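Local coordinates for protein putative glucoamylase (Bacteroides uniformis, PDB 4GL3) that probably acts as a glycoside hydrolase of the glucoamylase type, releasing sugar from carbohydrate chains, though its substrate is not established, at residues Gln12-Leu18 / Met344-Glu349. Numbering follows the deposited sequence.
Sequences QLSDDEL and MRYFYE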
loop_
_atom_site.group_PDB
_atom_site.type_symbol
_atom_site.label_atom_id
_atom_site.label_comp_id
_atom_site.label_asym_id
_atom_site.label_seq_id
_atom_site.Cartn_x
_atom_site.Cartn_y
_atom_site.Cartn_z
ATOM N N GLN A 12 -3.116 -16.359 -26.791
ATOM C CA GLN A 12 -3.302 -15.946 -25.410
ATOM C C GLN A 12 -2.061 -16.254 -24.590
ATOM O O GLN A 12 -1.410 -17.273 -24.805
ATOM C CB GLN A 12 -4.508 -16.657 -24.822
ATOM C CG GLN A 12 -5.835 -16.129 -25.329
ATOM C CD GLN A 12 -6.974 -16.723 -24.542
ATOM O OE1 GLN A 12 -7.183 -17.922 -24.593
ATOM N NE2 GLN A 12 -7.671 -15.903 -23.761
ATOM N N LEU A 13 -1.718 -15.359 -23.665
ATOM C CA LEU A 13 -0.683 -15.636 -22.701
ATOM C C LEU A 13 -1.244 -16.609 -21.625
ATOM O O LEU A 13 -2.425 -16.533 -21.236
ATOM C CB LEU A 13 -0.194 -14.312 -22.062
ATOM C CG LEU A 13 0.377 -13.193 -22.977
ATOM C CD1 LEU A 13 0.741 -11.982 -22.122
ATOM C CD2 LEU A 13 1.570 -13.682 -23.788
ATOM N N SER A 14 -0.417 -17.533 -21.150
ATOM C CA SER A 14 -0.756 -18.275 -19.935
ATOM C C SER A 14 -0.888 -17.329 -18.753
ATOM O O SER A 14 -0.467 -16.148 -18.794
ATOM C CB SER A 14 0.319 -19.313 -19.616
ATOM O OG SER A 14 1.486 -18.671 -19.157
ATOM N N ASP A 15 -1.479 -17.813 -17.671
ATOM C CA ASP A 15 -1.620 -16.939 -16.513
ATOM C C ASP A 15 -0.246 -16.512 -16.012
ATOM O O ASP A 15 -0.062 -15.355 -15.634
ATOM C CB ASP A 15 -2.433 -17.606 -15.402
ATOM C CG ASP A 15 -3.936 -17.624 -15.697
ATOM O OD1 ASP A 15 -4.440 -16.842 -16.526
ATOM O OD2 ASP A 15 -4.628 -18.421 -15.064
ATOM N N ASP A 16 0.728 -17.422 -16.001
ATOM C CA ASP A 16 2.078 -17.057 -15.536
ATOM C C ASP A 16 2.715 -15.979 -16.435
ATOM O O ASP A 16 3.332 -15.037 -15.931
ATOM C CB ASP A 16 2.982 -18.293 -15.447
ATOM C CG ASP A 16 2.727 -19.111 -14.186
ATOM O OD1 ASP A 16 2.832 -18.566 -13.071
ATOM O OD2 ASP A 16 2.430 -20.306 -14.305
ATOM N N GLU A 17 2.557 -16.118 -17.756
ATOM C CA GLU A 17 3.051 -15.108 -18.705
ATOM C C GLU A 17 2.404 -13.722 -18.548
ATOM O O GLU A 17 3.084 -12.685 -18.604
ATOM C CB GLU A 17 2.857 -15.597 -20.144
ATOM C CG GLU A 17 3.784 -16.728 -20.489
ATOM C CD GLU A 17 3.446 -17.396 -21.822
ATOM O OE1 GLU A 17 2.301 -17.289 -22.332
ATOM O OE2 GLU A 17 4.346 -18.066 -22.348
ATOM N N LEU A 18 1.093 -13.731 -18.360
ATOM C CA LEU A 18 0.323 -12.526 -18.151
ATOM C C LEU A 18 0.768 -11.844 -16.872
ATOM O O LEU A 18 1.005 -10.633 -16.883
ATOM C CB LEU A 18 -1.182 -12.841 -18.105
ATOM C CG LEU A 18 -2.128 -11.639 -17.994
ATOM C CD1 LEU A 18 -1.873 -10.672 -19.158
ATOM C CD2 LEU A 18 -3.581 -12.135 -17.927
HETATM N N MSE A 344 -7.955 -9.426 -14.814
HETATM C CA MSE A 344 -6.663 -9.123 -15.426
HETATM C C MSE A 344 -6.676 -9.423 -16.918
HETATM O O MSE A 344 -6.224 -8.620 -17.732
HETATM C CB MSE A 344 -5.545 -9.916 -14.761
HETATM C CG MSE A 344 -4.134 -9.382 -15.063
HETATM SE SE MSE A 344 -2.704 -10.522 -14.290
HETATM C CE MSE A 344 -3.111 -10.319 -12.419
ATOM N N ARG A 345 -7.199 -10.584 -17.285
ATOM C CA ARG A 345 -7.186 -10.996 -18.669
ATOM C C ARG A 345 -8.133 -10.127 -19.496
ATOM O O ARG A 345 -7.831 -9.818 -20.655
ATOM C CB ARG A 345 -7.536 -12.488 -18.815
ATOM C CG ARG A 345 -7.330 -13.046 -20.221
ATOM C CD ARG A 345 -7.432 -14.573 -20.233
ATOM N NE ARG A 345 -6.338 -15.195 -19.483
ATOM C CZ ARG A 345 -5.115 -15.418 -19.963
ATOM N NH1 ARG A 345 -4.808 -15.084 -21.220
ATOM N NH2 ARG A 345 -4.194 -15.984 -19.180
ATOM N N TYR A 346 -9.265 -9.749 -18.916
ATOM C CA TYR A 346 -10.231 -8.882 -19.597
ATOM C C TYR A 346 -9.613 -7.484 -19.837
ATOM O O TYR A 346 -9.732 -6.924 -20.941
ATOM C CB TYR A 346 -11.532 -8.782 -18.782
ATOM C CG TYR A 346 -12.528 -7.773 -19.351
ATOM C CD1 TYR A 346 -13.277 -8.060 -20.494
ATOM C CD2 TYR A 346 -12.700 -6.536 -18.748
ATOM C CE1 TYR A 346 -14.185 -7.138 -20.998
ATOM C CE2 TYR A 346 -13.590 -5.612 -19.251
ATOM C CZ TYR A 346 -14.310 -5.911 -20.368
ATOM O OH TYR A 346 -15.171 -4.973 -20.830
ATOM N N PHE A 347 -8.922 -6.960 -18.817
ATOM C CA PHE A 347 -8.312 -5.652 -18.908
ATOM C C PHE A 347 -7.237 -5.643 -19.983
ATOM O O PHE A 347 -7.100 -4.661 -20.702
ATOM C CB PHE A 347 -7.672 -5.211 -17.582
ATOM C CG PHE A 347 -8.636 -5.036 -16.433
ATOM C CD1 PHE A 347 -9.977 -4.770 -16.629
ATOM C CD2 PHE A 347 -8.166 -5.117 -15.137
ATOM C CE1 PHE A 347 -10.829 -4.606 -15.542
ATOM C CE2 PHE A 347 -8.997 -4.945 -14.053
ATOM C CZ PHE A 347 -10.341 -4.690 -14.256
ATOM N N TYR A 348 -6.475 -6.731 -20.077
ATOM C CA TYR A 348 -5.396 -6.818 -21.051
ATOM C C TYR A 348 -5.916 -7.150 -22.445
ATOM O O TYR A 348 -5.595 -6.455 -23.412
ATOM C CB TYR A 348 -4.368 -7.873 -20.640
ATOM C CG TYR A 348 -3.189 -7.948 -21.574
ATOM C CD1 TYR A 348 -2.192 -6.968 -21.549
ATOM C CD2 TYR A 348 -3.046 -8.980 -22.453
ATOM C CE1 TYR A 348 -1.122 -7.024 -22.417
ATOM C CE2 TYR A 348 -1.973 -9.040 -23.312
ATOM C CZ TYR A 348 -1.029 -8.055 -23.277
ATOM O OH TYR A 348 0.016 -8.105 -24.130
ATOM N N GLU A 349 -6.695 -8.223 -22.568
ATOM C CA GLU A 349 -7.065 -8.711 -23.881
ATOM C C GLU A 349 -8.184 -7.878 -24.485
ATOM O O GLU A 349 -8.151 -7.617 -25.662
ATOM C CB GLU A 349 -7.441 -10.223 -23.857
ATOM C CG GLU A 349 -6.259 -11.128 -23.498
ATOM C CD GLU A 349 -6.540 -12.631 -23.469
ATOM O OE1 GLU A 349 -7.687 -13.075 -23.668
ATOM O OE2 GLU A 349 -5.572 -13.385 -23.242
HETATM O O HOH W 1 -3.084 -12.998 -23.475
HETATM O O HOH W 2 -6.951 -15.524 -16.737
#
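A salt-bridge network laid over a small apolar patch joins the N-terminal start of helix 15-27 to the last turns of helix 337-349, a partly buried helix-helix contact about 23 Å from the chain centre that ties the start of the modelled chain to a helix over 300 residues later, in a helix-rich fold probably of the alpha/alpha-toroid type. Arg345 is central. Arg345 NH1 and NH2 both donate to Leu13 O, each at 2.8 Å, a forked grip on the carbonyl preceding the N-cap Ser14. Arg345 NH2 also forms a salt bridge with Asp15 OD1 (2.8 Å), and Arg345 NH1 another with Glu349 OE2 (2.7 Å) one turn along its own helix, so the cation is held between two carboxylates. One water links Arg345 NE to Asp15 OD1, another Leu13 N to Glu349 OE2, and Gln12 NE2 donates to Glu349 OE1 (2.8 Å). Ser14 and Glu17 form a capping box that fixes the helix start. Beneath the polar layer, Leu18 covers one guanidinium face with CD2, places CG 3.9 Å from Met344 SE (selenomethionine), and makes a CH-pi contact through CD1 with the Tyr348 ring. Further along helix 15-27, Leu21 continues the packing on Tyr348, which meets Trp356 edge-to-face, and Met344 reaches Met19, Val22 and Leu330 of helix 326-331.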